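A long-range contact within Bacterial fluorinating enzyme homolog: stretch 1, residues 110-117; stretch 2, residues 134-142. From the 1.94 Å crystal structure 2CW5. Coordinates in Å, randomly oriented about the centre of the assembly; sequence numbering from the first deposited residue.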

# COMPACT_ATOMS: atom_id res chain seq x y z
N LEU C 110 -29.46 -9.02 -3.57
CA LEU C 110 -29.21 -8.34 -2.30
C LEU C 110 -28.25 -9.25 -1.53
O LEU C 110 -28.43 -10.46 -1.54
N LEU C 111 -27.25 -8.67 -0.88
CA LEU C 111 -26.29 -9.49 -0.14
C LEU C 111 -26.68 -9.68 1.32
O LEU C 111 -26.75 -8.72 2.09
N GLU C 112 -26.93 -10.93 1.69
CA GLU C 112 -27.28 -11.28 3.07
C GLU C 112 -26.56 -12.57 3.48
O GLU C 112 -27.15 -13.47 4.07
N PRO C 113 -25.25 -12.66 3.17
CA PRO C 113 -24.48 -13.86 3.52
C PRO C 113 -24.22 -13.97 5.02
O PRO C 113 -24.39 -13.00 5.76
N PRO C 114 -23.81 -15.16 5.48
CA PRO C 114 -23.54 -15.32 6.91
C PRO C 114 -22.27 -14.55 7.26
O PRO C 114 -21.27 -14.62 6.54
N ARG C 115 -22.32 -13.80 8.36
CA ARG C 115 -21.17 -13.01 8.80
C ARG C 115 -20.01 -13.91 9.20
O ARG C 115 -20.20 -14.94 9.85
N PRO C 116 -18.77 -13.53 8.81
CA PRO C 116 -17.60 -14.33 9.16
C PRO C 116 -17.42 -14.39 10.68
O PRO C 116 -17.74 -13.42 11.38
N ARG C 117 -16.92 -15.51 11.18
CA ARG C 117 -16.73 -15.69 12.61
C ARG C 117 -15.31 -15.40 13.10
O ARG C 117 -14.34 -16.00 12.62
N GLY C 134 -17.24 -4.37 4.28
CA GLY C 134 -16.31 -5.07 3.41
C GLY C 134 -15.97 -6.44 3.97
O GLY C 134 -15.90 -7.44 3.26
N ARG C 135 -15.77 -6.47 5.29
CA ARG C 135 -15.42 -7.68 6.01
C ARG C 135 -16.60 -8.62 6.25
O ARG C 135 -16.53 -9.82 5.97
N ASP C 136 -17.69 -8.06 6.78
CA ASP C 136 -18.85 -8.87 7.13
C ASP C 136 -19.91 -9.16 6.08
O ASP C 136 -20.69 -10.10 6.26
N VAL C 137 -19.94 -8.39 4.99
CA VAL C 137 -20.93 -8.61 3.94
C VAL C 137 -20.34 -8.87 2.55
O VAL C 137 -20.62 -9.90 1.93
N PHE C 138 -19.52 -7.95 2.06
CA PHE C 138 -18.94 -8.10 0.73
C PHE C 138 -17.93 -9.25 0.56
O PHE C 138 -18.01 -9.99 -0.42
N ALA C 139 -17.01 -9.40 1.51
CA ALA C 139 -16.01 -10.46 1.41
C ALA C 139 -16.63 -11.86 1.34
O ALA C 139 -16.26 -12.66 0.48
N PRO C 140 -17.58 -12.17 2.25
CA PRO C 140 -18.19 -13.50 2.19
C PRO C 140 -18.95 -13.73 0.89
O PRO C 140 -19.01 -14.85 0.38
N ALA C 141 -19.52 -12.66 0.34
CA ALA C 141 -20.27 -12.73 -0.90
C ALA C 141 -19.31 -13.03 -2.06
O ALA C 141 -19.58 -13.89 -2.91
N ALA C 142 -18.19 -12.33 -2.07
CA ALA C 142 -17.18 -12.52 -3.11
C ALA C 142 -16.61 -13.93 -3.07
O ALA C 142 -16.41 -14.56 -4.11

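No direct hydrogen bond joins these two stretches, although they bury 442 Å² between them. Prolines do much of the packing, and one water supplies the polar link. The first stretch has no regular structure where it meets the second. The second is helical, with a wider pi-type turn at 134-138 and a kink at P140.

P140 has no N-H, so the helix cannot bond to the preceding turn there. A139 N bonds to G134 O at 2.9 Å, and this bond closes the wide turn. Beyond the kink, A141 N reaches V137 O at 3.4 Å, a weak bond.

The ring of P113 lies against this part of the helix. Its CA-CB bond points toward the helix. P113 CG sits 3.4 Å from V137 O and 3.7 Å from P140 CG. P140 also points toward the other stretch, so two proline rings meet, both with C-gamma endo pucker. P140 CB further lies 4.0 Å from P114 O. The CA-to-CB bond of P114 points away.

L111 fills the apolar end of the contact. It points toward the helix with chi1 m and chi2 t. L111 CB is 3.8 Å from V137 CG1, where V137 has chi1 t. L111 CD1 extends further and meets two residues, F138 CD1 at 3.6 Å and A141 CB at 3.7 Å. F138 starts away from the contact, but with chi1 m the end of its side chain comes nearer. L111 CD1 approaches its ring obliquely. A141 points toward the first stretch, and its CB is the atom that meets L111 CD1.

P116 packs at the other end. It points toward the helix, and P116 CG lies 3.4 Å from R135 O and 3.5 Å from D136 OD1. R135 O is buried by the contact and has no polar partner in the model. The aliphatic part of R115 also covers D136, with R115 CG 3.5 Å from D136 OD1. R115 points sideways, with chi1 and chi2 both t.

D136 has chi1 m, and its carboxylate is held within its own stretch by R135. R135 NE donates to D136 OD1 at 3.0 Å in a salt bridge, and R135 NH2 donates to D136 OD2 at 3.1 Å. Water 1 then joins the stretches. It donates to D136 OD1 at 2.6 Å and to P116 O at 3.1 Å.

E112 and R117 point away and take no part.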

# COMPACT_ATOMS: atom_id res chain seq x y z
CB LEU C 110 -30.51 -8.17 -1.51
CG LEU C 110 -31.06 -6.75 -1.37
CD1 LEU C 110 -30.09 -5.90 -0.56
CD2 LEU C 110 -31.28 -6.15 -2.75
CB LEU C 111 -24.89 -8.88 -0.23
CG LEU C 111 -24.29 -8.71 -1.63
CD1 LEU C 111 -22.84 -8.26 -1.50
CD2 LEU C 111 -24.37 -10.01 -2.40
CB GLU C 112 -28.80 -11.48 3.19
CG GLU C 112 -29.62 -10.36 2.56
CD GLU C 112 -31.09 -10.42 2.93
OE1 GLU C 112 -31.71 -11.50 2.79
OE2 GLU C 112 -31.63 -9.38 3.35
CB PRO C 113 -23.19 -13.66 2.73
CG PRO C 113 -22.98 -12.18 2.86
CD PRO C 113 -24.37 -11.63 2.59
CB PRO C 114 -23.37 -16.83 7.06
CG PRO C 114 -22.81 -17.24 5.73
CD PRO C 114 -23.63 -16.43 4.76
CB ARG C 115 -21.56 -12.12 9.98
CG ARG C 115 -20.50 -11.11 10.37
CD ARG C 115 -20.88 -10.31 11.61
NE ARG C 115 -20.56 -11.01 12.86
CZ ARG C 115 -21.24 -12.05 13.34
NH1 ARG C 115 -22.30 -12.52 12.68
NH2 ARG C 115 -20.87 -12.61 14.47
CB PRO C 116 -16.46 -13.60 8.45
CG PRO C 116 -16.93 -12.18 8.44
CD PRO C 116 -18.38 -12.33 8.06
CB ARG C 117 -17.10 -17.13 13.01
CG ARG C 117 -18.54 -17.50 12.73
CD ARG C 117 -19.49 -16.62 13.51
NE ARG C 117 -19.14 -16.57 14.93
CZ ARG C 117 -19.80 -15.86 15.84
NH1 ARG C 117 -19.41 -15.87 17.11
NH2 ARG C 117 -20.84 -15.13 15.48
CB ARG C 135 -14.82 -7.31 7.37
CG ARG C 135 -14.41 -8.50 8.23
CD ARG C 135 -14.00 -8.04 9.62
NE ARG C 135 -15.16 -7.68 10.44
CZ ARG C 135 -15.11 -6.92 11.53
NH1 ARG C 135 -13.95 -6.41 11.93
NH2 ARG C 135 -16.21 -6.66 12.21
CB ASP C 136 -19.51 -8.27 8.38
CG ASP C 136 -18.53 -8.12 9.53
OD1 ASP C 136 -17.74 -9.05 9.77
OD2 ASP C 136 -18.56 -7.07 10.21
CB VAL C 137 -21.90 -7.39 3.84
CG1 VAL C 137 -22.89 -7.60 2.68
CG2 VAL C 137 -22.67 -7.22 5.15
CB PHE C 138 -18.32 -6.77 0.28
CG PHE C 138 -19.32 -5.66 0.16
CD1 PHE C 138 -20.41 -5.76 -0.71
CD2 PHE C 138 -19.19 -4.50 0.92
CE1 PHE C 138 -21.35 -4.74 -0.81
CE2 PHE C 138 -20.13 -3.47 0.83
CZ PHE C 138 -21.21 -3.59 -0.04
CB ALA C 139 -15.03 -10.39 2.59
CB PRO C 140 -19.09 -13.53 3.43
CG PRO C 140 -19.41 -12.07 3.66
CD PRO C 140 -18.09 -11.40 3.40
CB ALA C 141 -20.99 -11.41 -1.15
CB ALA C 142 -16.07 -11.50 -2.94
O HOH W 1 -17.23 -10.36 11.90